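Local coordinates for bromo domain-containing protein (Trypanosoma brucei brucei, PDB 5KO4) that is of unknown function but carries a bromodomain, so it probably recognises acetylated lysine, as related bromodomains do, at residues S13-H16 against V17-L21. Sequence-based numbering, arbitrary orientation. Where two conformers were deposited one is given.
Sequences SILH and VVMDL
The imidazole ring of H16 has the carboxylate of D20 over one face, with CG of D20 above it. H16, V17 and D20 all lie on helix 8-21, the N-terminal helix (helix Z) of the left-handed four-helix bromodomain bundle. The two flat groups are steeply inclined, their planes 79° apart. On the same face of the ring an ordered water oxygen sits 2.9 Å above the plane, offset toward the rim. V17 N approaches the ring obliquely. H16 and D20 are four residues apart and lie on the exposed side of the helix. NE2 of H16 comes within 3.0 Å of OD2 of D20, but the angle is too poor for a hydrogen bond. CG of H16 is anti to its backbone N (chi1 -177°), which carries the ring outward beside the next turn. The water bridges the pair differently. It donates to H16 O at 2.7 Å and, weakly, to OD1 of D20. H16 O is thus gripped twice, since D20 N also donates to it.

L15 and V18 are buried, while M19 is partly exposed. CG of L15 meets SD of M19 at 3.8 Å, and CD1 of L15 touches the same sulfur. CG of M19 lies 3.3 Å from L15 O. L15 packs on L54 and M69, V18 on W47, M69 and I93, and M19 on W47 and D48. These side chains therefore join helix 8-21 to helices 47-55, 62-80 and 85-104. Regular backbone bonds hold the turn: V17 N to S13 O, V18 N to I14 O and M19 N to L15 O. At V17, CG2 rests 3.4 Å from S13 O.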
ATOM      1  N   SER A  13     -19.857  15.839   4.632  0.60 10.36           N
ATOM      2  CA  SER A  13     -18.829  16.484   5.446  0.60 10.96           C
ATOM      3  C   SER A  13     -17.927  15.440   6.140  0.60 12.01           C
ATOM      4  O   SER A  13     -16.712  15.633   6.182  0.60 12.23           O
ATOM      5  CB  SER A  13     -19.453  17.431   6.469  0.60 15.01           C
ATOM      6  OG  SER A  13     -20.154  16.768   7.505  0.60 17.09           O
ATOM      7  N   ILE A  14     -18.486  14.315   6.600  1.00 10.05           N
ATOM      8  CA  ILE A  14     -17.679  13.282   7.248  1.00  9.04           C
ATOM      9  C   ILE A  14     -16.737  12.650   6.234  1.00 11.05           C
ATOM     10  O   ILE A  14     -15.560  12.444   6.527  1.00 10.56           O
ATOM     11  CB  ILE A  14     -18.559  12.224   7.940  1.00 11.76           C
ATOM     12  CG1 ILE A  14     -19.340  12.870   9.112  1.00 12.05           C
ATOM     13  CG2 ILE A  14     -17.699  11.059   8.441  1.00 12.21           C
ATOM     14  CD1 ILE A  14     -20.473  12.054   9.633  1.00 16.40           C
ATOM     15  N   LEU A  15     -17.217  12.391   5.024  1.00  9.79           N
ATOM     16  CA  LEU A  15     -16.350  11.857   3.992  1.00  9.58           C
ATOM     17  C   LEU A  15     -15.215  12.847   3.668  1.00 10.99           C
ATOM     18  O   LEU A  15     -14.073  12.428   3.466  1.00 10.35           O
ATOM     19  CB  LEU A  15     -17.155  11.529   2.738  1.00  9.25           C
ATOM     20  CG  LEU A  15     -16.353  10.940   1.564  1.00 11.13           C
ATOM     21  CD1 LEU A  15     -15.647   9.619   1.955  1.00 11.65           C
ATOM     22  CD2 LEU A  15     -17.254  10.713   0.363  1.00 13.19           C
ATOM     23  N   HIS A  16     -15.514  14.154   3.623  1.00 10.07           N
ATOM     24  CA  HIS A  16     -14.485  15.157   3.366  1.00 12.08           C
ATOM     25  C   HIS A  16     -13.416  15.135   4.463  1.00 13.09           C
ATOM     26  O   HIS A  16     -12.223  15.207   4.154  1.00 12.31           O
ATOM     27  CB  HIS A  16     -15.107  16.542   3.262  1.00 15.84           C
ATOM     28  CG  HIS A  16     -14.130  17.617   2.923  1.00 23.07           C
ATOM     29  ND1 HIS A  16     -13.809  17.907   1.608  1.00 27.47           N
ATOM     30  CD2 HIS A  16     -13.463  18.468   3.737  1.00 27.78           C
ATOM     31  CE1 HIS A  16     -12.946  18.912   1.662  1.00 27.63           C
ATOM     32  NE2 HIS A  16     -12.707  19.281   2.924  1.00 28.00           N
ATOM     33  N   VAL A  17     -13.826  15.007   5.726  1.00 10.12           N
ATOM     34  CA  VAL A  17     -12.871  14.958   6.835  1.00 10.91           C
ATOM     35  C   VAL A  17     -11.958  13.747   6.670  1.00 11.97           C
ATOM     36  O   VAL A  17     -10.737  13.872   6.753  1.00 12.90           O
ATOM     37  CB  VAL A  17     -13.615  14.927   8.201  1.00 13.50           C
ATOM     38  CG1 VAL A  17     -12.662  14.583   9.350  1.00 13.11           C
ATOM     39  CG2 VAL A  17     -14.307  16.255   8.471  1.00 14.26           C
ATOM     40  N   VAL A  18     -12.545  12.587   6.410  1.00 10.36           N
ATOM     41  CA  VAL A  18     -11.778  11.358   6.270  1.00 10.07           C
ATOM     42  C   VAL A  18     -10.810  11.438   5.085  1.00 12.48           C
ATOM     43  O   VAL A  18      -9.650  11.033   5.215  1.00 11.78           O
ATOM     44  CB  VAL A  18     -12.766  10.179   6.133  1.00 14.51           C
ATOM     45  CG1 VAL A  18     -12.114   8.954   5.541  1.00 15.50           C
ATOM     46  CG2 VAL A  18     -13.426   9.871   7.483  1.00 13.80           C
ATOM     47  N   MET A  19     -11.253  11.968   3.944  1.00  9.66           N
ATOM     48  CA  MET A  19     -10.368  12.043   2.783  1.00 10.01           C
ATOM     49  C   MET A  19      -9.231  13.024   3.030  1.00 14.73           C
ATOM     50  O   MET A  19      -8.116  12.758   2.587  1.00 15.31           O
ATOM     51  CB  MET A  19     -11.161  12.406   1.534  1.00 11.52           C
ATOM     52  CG  MET A  19     -12.044  11.254   1.115  1.00 12.53           C
ATOM     53  SD  MET A  19     -13.069  11.494  -0.327  1.00 14.89           S
ATOM     54  CE  MET A  19     -11.836  11.621  -1.536  1.00 14.19           C
ATOM     55  N   ASP A  20      -9.450  14.053   3.849  1.00 11.81           N
ATOM     56  CA  ASP A  20      -8.368  14.982   4.221  1.00 12.59           C
ATOM     57  C   ASP A  20      -7.375  14.316   5.200  1.00 15.01           C
ATOM     58  O   ASP A  20      -6.187  14.619   5.158  1.00 15.53           O
ATOM     59  CB  ASP A  20      -8.944  16.257   4.858  1.00 14.70           C
ATOM     60  CG  ASP A  20      -9.534  17.263   3.887  1.00 29.25           C
ATOM     61  OD1 ASP A  20      -9.184  17.212   2.692  1.00 33.47           O
ATOM     62  OD2 ASP A  20     -10.305  18.131   4.335  1.00 34.18           O
ATOM     63  N   LEU A  21      -7.861  13.449   6.111  1.00 11.35           N
ATOM     64  CA  LEU A  21      -6.984  12.710   7.028  1.00 11.25           C
ATOM     65  C   LEU A  21      -6.099  11.745   6.246  1.00 15.00           C
ATOM     66  O   LEU A  21      -4.959  11.496   6.637  1.00 15.55           O
ATOM     67  CB  LEU A  21      -7.789  11.928   8.055  1.00 10.61           C
ATOM     68  CG  LEU A  21      -8.564  12.762   9.055  1.00 13.60           C
ATOM     69  CD1 LEU A  21      -9.273  11.864  10.050  1.00 13.50           C
ATOM     70  CD2 LEU A  21      -7.659  13.741   9.803  1.00 14.89           C
TER
HETATM   71  O   HOH W   1     -11.460  16.147   1.701  1.00 30.05           O